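Deoxyribodipyrimidine photo-lyase (Oryza sativa Japonica Group, PDB 3UMV) catalyses the light-driven splitting of cyclobutane pyrimidine dimers in UV-damaged DNA, using a bound FAD cofactor. Local coordinates at residues Ala73-Pro78 with Gly116-Ile121; Pro80-Ser84 with Leu140-Arg144. All blocks are in the same frame, centred on the assembly; numbering follows the deposited sequence.

Contact 1 of 2, residues Ala73-Pro78 with Gly116-Ile121; sequences AFALFP and GGPAEI. With URE (urea), chain M.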
loop_
_atom_site.group_PDB
_atom_site.type_symbol
_atom_site.label_atom_id
_atom_site.label_comp_id
_atom_site.label_asym_id
_atom_site.label_seq_id
_atom_site.Cartn_x
_atom_site.Cartn_y
_atom_site.Cartn_z
ATOM N N ALA A 73 10.265 14.479 -8.960
ATOM C CA ALA A 73 9.702 15.381 -7.960
ATOM C C ALA A 73 8.782 14.619 -7.023
ATOM O O ALA A 73 8.000 13.784 -7.468
ATOM C CB ALA A 73 8.942 16.534 -8.634
ATOM N N PHE A 74 8.894 14.886 -5.721
ATOM C CA PHE A 74 8.013 14.263 -4.737
ATOM C C PHE A 74 7.303 15.339 -3.935
ATOM O O PHE A 74 7.948 16.250 -3.402
ATOM C CB PHE A 74 8.798 13.367 -3.779
ATOM C CG PHE A 74 7.925 12.624 -2.816
ATOM C CD1 PHE A 74 7.476 11.345 -3.123
ATOM C CD2 PHE A 74 7.518 13.204 -1.623
ATOM C CE1 PHE A 74 6.654 10.662 -2.248
ATOM C CE2 PHE A 74 6.697 12.522 -0.742
ATOM C CZ PHE A 74 6.263 11.251 -1.048
ATOM N N ALA A 75 5.982 15.255 -3.844
ATOM C CA ALA A 75 5.232 16.200 -3.005
ATOM C C ALA A 75 4.713 15.527 -1.744
ATOM O O ALA A 75 3.938 14.571 -1.818
ATOM C CB ALA A 75 4.071 16.817 -3.784
ATOM N N LEU A 76 5.150 16.014 -0.585
ATOM C CA LEU A 76 4.588 15.570 0.685
ATOM C C LEU A 76 3.300 16.349 0.971
ATOM O O LEU A 76 3.317 17.576 0.977
ATOM C CB LEU A 76 5.587 15.810 1.817
ATOM C CG LEU A 76 5.158 15.231 3.172
ATOM C CD1 LEU A 76 5.177 13.689 3.127
ATOM C CD2 LEU A 76 6.033 15.752 4.306
ATOM N N PHE A 77 2.184 15.661 1.192
ATOM C CA PHE A 77 0.974 16.375 1.606
ATOM C C PHE A 77 1.233 16.968 2.988
ATOM O O PHE A 77 1.710 16.284 3.887
ATOM C CB PHE A 77 -0.239 15.451 1.653
ATOM C CG PHE A 77 -0.705 14.979 0.300
ATOM C CD1 PHE A 77 -1.962 15.318 -0.173
ATOM C CD2 PHE A 77 0.109 14.196 -0.493
ATOM C CE1 PHE A 77 -2.394 14.883 -1.419
ATOM C CE2 PHE A 77 -0.314 13.766 -1.742
ATOM C CZ PHE A 77 -1.569 14.109 -2.201
ATOM N N PRO A 78 0.924 18.254 3.167
ATOM C CA PRO A 78 1.182 18.885 4.466
ATOM C C PRO A 78 0.158 18.469 5.538
ATOM O O PRO A 78 -0.865 17.867 5.212
ATOM C CB PRO A 78 1.038 20.381 4.149
ATOM C CG PRO A 78 0.043 20.412 3.034
ATOM C CD PRO A 78 0.388 19.202 2.180
ATOM N N GLY A 116 5.084 21.577 0.647
ATOM C CA GLY A 116 3.905 22.426 0.684
ATOM C C GLY A 116 2.659 21.769 0.116
ATOM O O GLY A 116 1.544 22.190 0.414
ATOM N N GLY A 117 2.839 20.734 -0.697
ATOM C CA GLY A 117 1.711 20.019 -1.265
ATOM C C GLY A 117 1.848 19.859 -2.765
ATOM O O GLY A 117 2.780 20.401 -3.363
ATOM N N PRO A 118 0.923 19.105 -3.378
ATOM C CA PRO A 118 0.946 18.821 -4.818
ATOM C C PRO A 118 0.868 20.058 -5.730
ATOM O O PRO A 118 1.285 19.955 -6.877
ATOM C CB PRO A 118 -0.275 17.912 -5.027
ATOM C CG PRO A 118 -1.105 18.059 -3.788
ATOM C CD PRO A 118 -0.141 18.360 -2.688
ATOM N N ALA A 119 0.352 21.187 -5.249
ATOM C CA ALA A 119 0.291 22.398 -6.081
ATOM C C ALA A 119 1.681 22.870 -6.526
ATOM O O ALA A 119 1.822 23.598 -7.512
ATOM C CB ALA A 119 -0.448 23.515 -5.352
ATOM N N GLU A 120 2.706 22.453 -5.794
ATOM C CA GLU A 120 4.083 22.778 -6.147
ATOM C C GLU A 120 4.534 22.046 -7.419
ATOM O O GLU A 120 5.473 22.472 -8.092
ATOM C CB GLU A 120 5.012 22.473 -4.970
ATOM C CG GLU A 120 4.814 23.431 -3.796
ATOM C CD GLU A 120 5.566 23.015 -2.541
ATOM O OE1 GLU A 120 5.257 21.936 -1.992
ATOM O OE2 GLU A 120 6.462 23.769 -2.098
ATOM N N ILE A 121 3.852 20.951 -7.746
ATOM C CA ILE A 121 4.203 20.121 -8.901
ATOM C C ILE A 121 3.956 20.886 -10.210
ATOM O O ILE A 121 4.869 21.036 -11.031
ATOM C CB ILE A 121 3.433 18.779 -8.879
ATOM C CG1 ILE A 121 3.861 17.948 -7.665
ATOM C CG2 ILE A 121 3.620 17.994 -10.184
ATOM C CD1 ILE A 121 5.313 17.494 -7.707
HETATM C C URE M . 2.596 11.873 0.767
HETATM O O URE M . 2.711 11.953 -0.460
HETATM N N1 URE M . 2.465 12.961 1.480
HETATM N N2 URE M . 2.568 10.709 1.373
#
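The carbonyl oxygen of P118 takes the backbone N-H of I121, with I121 N 2.9 Å from P118 O, and the methyl of A75 on strand 70-75 rests against this bonded turn, A75 CB lying 3.9 Å from P118 CA. One residue earlier, G117 O accepts the N-H of E120 and closes a type I beta turn; A75 CB touches that oxygen too. The same methyl meets I121, whose CG1 comes to 4.0 Å from A75 CB. I121 has CG1 beside its backbone N and anti to the carbonyl carbon (chi1 -65°), which carries the branch onto the strand and lets CD1 end 3.9 Å from A73 CB. The two alanines thus offer a low apolar surface on which the start of helix 120-127 sits. This is the alpha/beta domain of the photolyase/cryptochrome family: strand 70-75 lies between the parallel strands 40-44 and 111-114, and residues 116-121 lead from the latter into its helix, with P118 and I121 also leaning on W43. F77 points its CB away from residues 116-121, yet its ring swings back, and P118 stands over one face of it, the two side chains crossing at about a right angle. P118 CD is 4.3 Å above the F77 ring plane, over its centre, and A146 of helix 141-157 touches both residues. Urea N1 lies at the F77 edge, near the ring plane, 3.3 Å from F77 CD2, and urea O approaches the F74 ring obliquely. P78 packs on the glycines, its CG 3.5 Å from G116 O. G117 has a positive phi (130°), a conformation that calls for glycine, and its CA lies against P78 CD. E120 folds back toward G116 N, which makes a weak hydrogen bond to its OE1 at 2.7 Å.

Contact 2 of 2, residues Pro80-Ser84 with Leu140-Arg144; sequences PFLLS and LRPVR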
loop_
_atom_site.group_PDB
_atom_site.type_symbol
_atom_site.label_atom_id
_atom_site.label_comp_id
_atom_site.label_asym_id
_atom_site.label_seq_id
_atom_site.Cartn_x
_atom_site.Cartn_y
_atom_site.Cartn_z
ATOM N N PRO A 80 -2.859 17.975 7.786
ATOM C CA PRO A 80 -2.813 16.751 8.594
ATOM C C PRO A 80 -2.240 15.523 7.875
ATOM O O PRO A 80 -2.351 14.421 8.417
ATOM C CB PRO A 80 -4.288 16.509 8.910
ATOM C CG PRO A 80 -4.982 17.008 7.694
ATOM C CD PRO A 80 -4.227 18.250 7.308
ATOM N N PHE A 81 -1.652 15.721 6.697
ATOM C CA PHE A 81 -0.919 14.675 5.971
ATOM C C PHE A 81 -1.816 13.694 5.220
ATOM O O PHE A 81 -3.014 13.626 5.458
ATOM C CB PHE A 81 0.036 13.927 6.919
ATOM C CG PHE A 81 0.932 14.851 7.710
ATOM C CD1 PHE A 81 1.944 15.550 7.079
ATOM C CD2 PHE A 81 0.754 15.019 9.074
ATOM C CE1 PHE A 81 2.773 16.414 7.791
ATOM C CE2 PHE A 81 1.579 15.880 9.797
ATOM C CZ PHE A 81 2.587 16.574 9.152
ATOM N N LEU A 82 -1.226 12.937 4.299
ATOM C CA LEU A 82 -1.998 11.982 3.505
ATOM C C LEU A 82 -2.732 10.982 4.393
ATOM O O LEU A 82 -2.112 10.180 5.105
ATOM C CB LEU A 82 -1.090 11.242 2.531
ATOM C CG LEU A 82 -1.854 10.307 1.582
ATOM C CD1 LEU A 82 -2.896 11.128 0.814
ATOM C CD2 LEU A 82 -0.883 9.603 0.652
ATOM N N LEU A 83 -4.055 11.026 4.335
ATOM C CA LEU A 83 -4.914 10.139 5.120
ATOM C C LEU A 83 -4.513 10.083 6.597
ATOM O O LEU A 83 -4.547 9.024 7.222
ATOM C CB LEU A 83 -4.953 8.733 4.498
ATOM C CG LEU A 83 -5.690 8.671 3.148
ATOM C CD1 LEU A 83 -5.407 7.383 2.397
ATOM C CD2 LEU A 83 -7.202 8.897 3.323
ATOM N N SER A 84 -4.142 11.236 7.141
ATOM C CA SER A 84 -3.804 11.358 8.559
ATOM C C SER A 84 -2.623 10.485 9.006
ATOM O O SER A 84 -2.631 9.941 10.113
ATOM C CB SER A 84 -5.033 11.083 9.434
ATOM O OG SER A 84 -6.109 11.932 9.073
ATOM N N LEU A 140 -6.541 5.511 -4.470
ATOM C CA LEU A 140 -7.090 6.157 -3.275
ATOM C C LEU A 140 -7.601 7.558 -3.626
ATOM O O LEU A 140 -6.945 8.303 -4.363
ATOM C CB LEU A 140 -6.039 6.243 -2.180
ATOM C CG LEU A 140 -5.587 4.869 -1.663
ATOM C CD1 LEU A 140 -4.739 5.080 -0.426
ATOM C CD2 LEU A 140 -6.798 3.946 -1.359
ATOM N N ARG A 141 -8.753 7.938 -3.085
ATOM C CA ARG A 141 -9.368 9.178 -3.519
ATOM C C ARG A 141 -8.524 10.448 -3.300
ATOM O O ARG A 141 -8.529 11.319 -4.164
ATOM C CB ARG A 141 -10.822 9.331 -3.024
ATOM C CG ARG A 141 -11.005 9.861 -1.610
ATOM C CD ARG A 141 -12.496 9.941 -1.249
ATOM N NE ARG A 141 -13.183 8.661 -1.429
ATOM C CZ ARG A 141 -13.383 7.769 -0.455
ATOM N NH1 ARG A 141 -12.964 8.015 0.787
ATOM N NH2 ARG A 141 -14.018 6.632 -0.717
ATOM N N PRO A 142 -7.791 10.568 -2.169
ATOM C CA PRO A 142 -7.057 11.842 -2.081
ATOM C C PRO A 142 -5.943 11.980 -3.116
ATOM O O PRO A 142 -5.593 13.108 -3.505
ATOM C CB PRO A 142 -6.490 11.854 -0.652
ATOM C CG PRO A 142 -6.710 10.493 -0.107
ATOM C CD PRO A 142 -7.762 9.799 -0.908
ATOM N N VAL A 143 -5.388 10.853 -3.550
ATOM C CA VAL A 143 -4.340 10.874 -4.562
ATOM C C VAL A 143 -4.900 11.175 -5.952
ATOM O O VAL A 143 -4.375 12.021 -6.672
ATOM C CB VAL A 143 -3.590 9.550 -4.596
ATOM C CG1 VAL A 143 -2.537 9.598 -5.678
ATOM C CG2 VAL A 143 -2.989 9.265 -3.227
ATOM N N ARG A 144 -5.957 10.451 -6.325
ATOM C CA ARG A 144 -6.670 10.687 -7.569
ATOM C C ARG A 144 -7.137 12.133 -7.662
ATOM O O ARG A 144 -7.033 12.738 -8.719
ATOM C CB ARG A 144 -7.881 9.743 -7.717
ATOM C CG ARG A 144 -7.537 8.277 -7.832
ATOM C CD ARG A 144 -8.778 7.426 -8.140
ATOM N NE ARG A 144 -9.282 7.608 -9.506
ATOM C CZ ARG A 144 -10.181 6.803 -10.075
ATOM N NH1 ARG A 144 -10.674 5.784 -9.405
ATOM N NH2 ARG A 144 -10.597 7.019 -11.313
#
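L83 leaves its backbone with CB aimed at the start of helix 141-157, and each carbon beyond CB finds a partner there. Its CG, set anti to the carbonyl carbon (chi1 -69°), lies 3.9 Å from CG of P142. From this fork CD2 stays on the same proline, 3.8 Å from P142 CG, whereas CD1 reaches past it to meet CD1 of L140 at 3.7 Å. L83 and P142 cross at about a right angle. L82 takes the neighbouring corner: its CD1 is 3.9 Å from P142 CB, and its CD2 makes a looser approach of 4.4 Å to V143 CG2. The two leucines are the middle residues of a beta turn closed by the S84 N to F81 O hydrogen bond; L83 points at the helix, and L82 reaches it with its end, CG being anti to the backbone N (chi1 -175°). This turn lies between strand 70-75 and helix 87-106 of the photolyase/cryptochrome alpha/beta domain, and L82 also lines the urea pocket. L140 is the N-cap residue; P142 falls in the first helical turn, where a backbone N-H is not needed. R429, assigned to FAD binding by similarity, meets L83 and hydrogen-bonds L82 O, while R141 turns to D338 in a salt bridge. Methyl groups and a proline ring meet here without polar pairing, so the fit probably rests on shape and on the exclusion of water.

Overall arrangement
Contact 1 is partly buried and contact 2 lies at the surface, though nearer the centre of the chain; their centres are 12 Å apart. Contact 1 joins the end of strand 70-75 and the residues after it to the turn leading into helix 120-127; contact 2 joins the loop further on to the start of helix 141-157. They meet through F77, whose CB packs 3.8 Å from L82 N and whose CE1 is near P142 O. Small alanines beside the sheet, glycines and an aromatic-proline pair make contact 1. Contact 2 relies on branched leucines, close to R429, assigned to FAD binding by similarity. The same bound urea is touched by residues of both contacts.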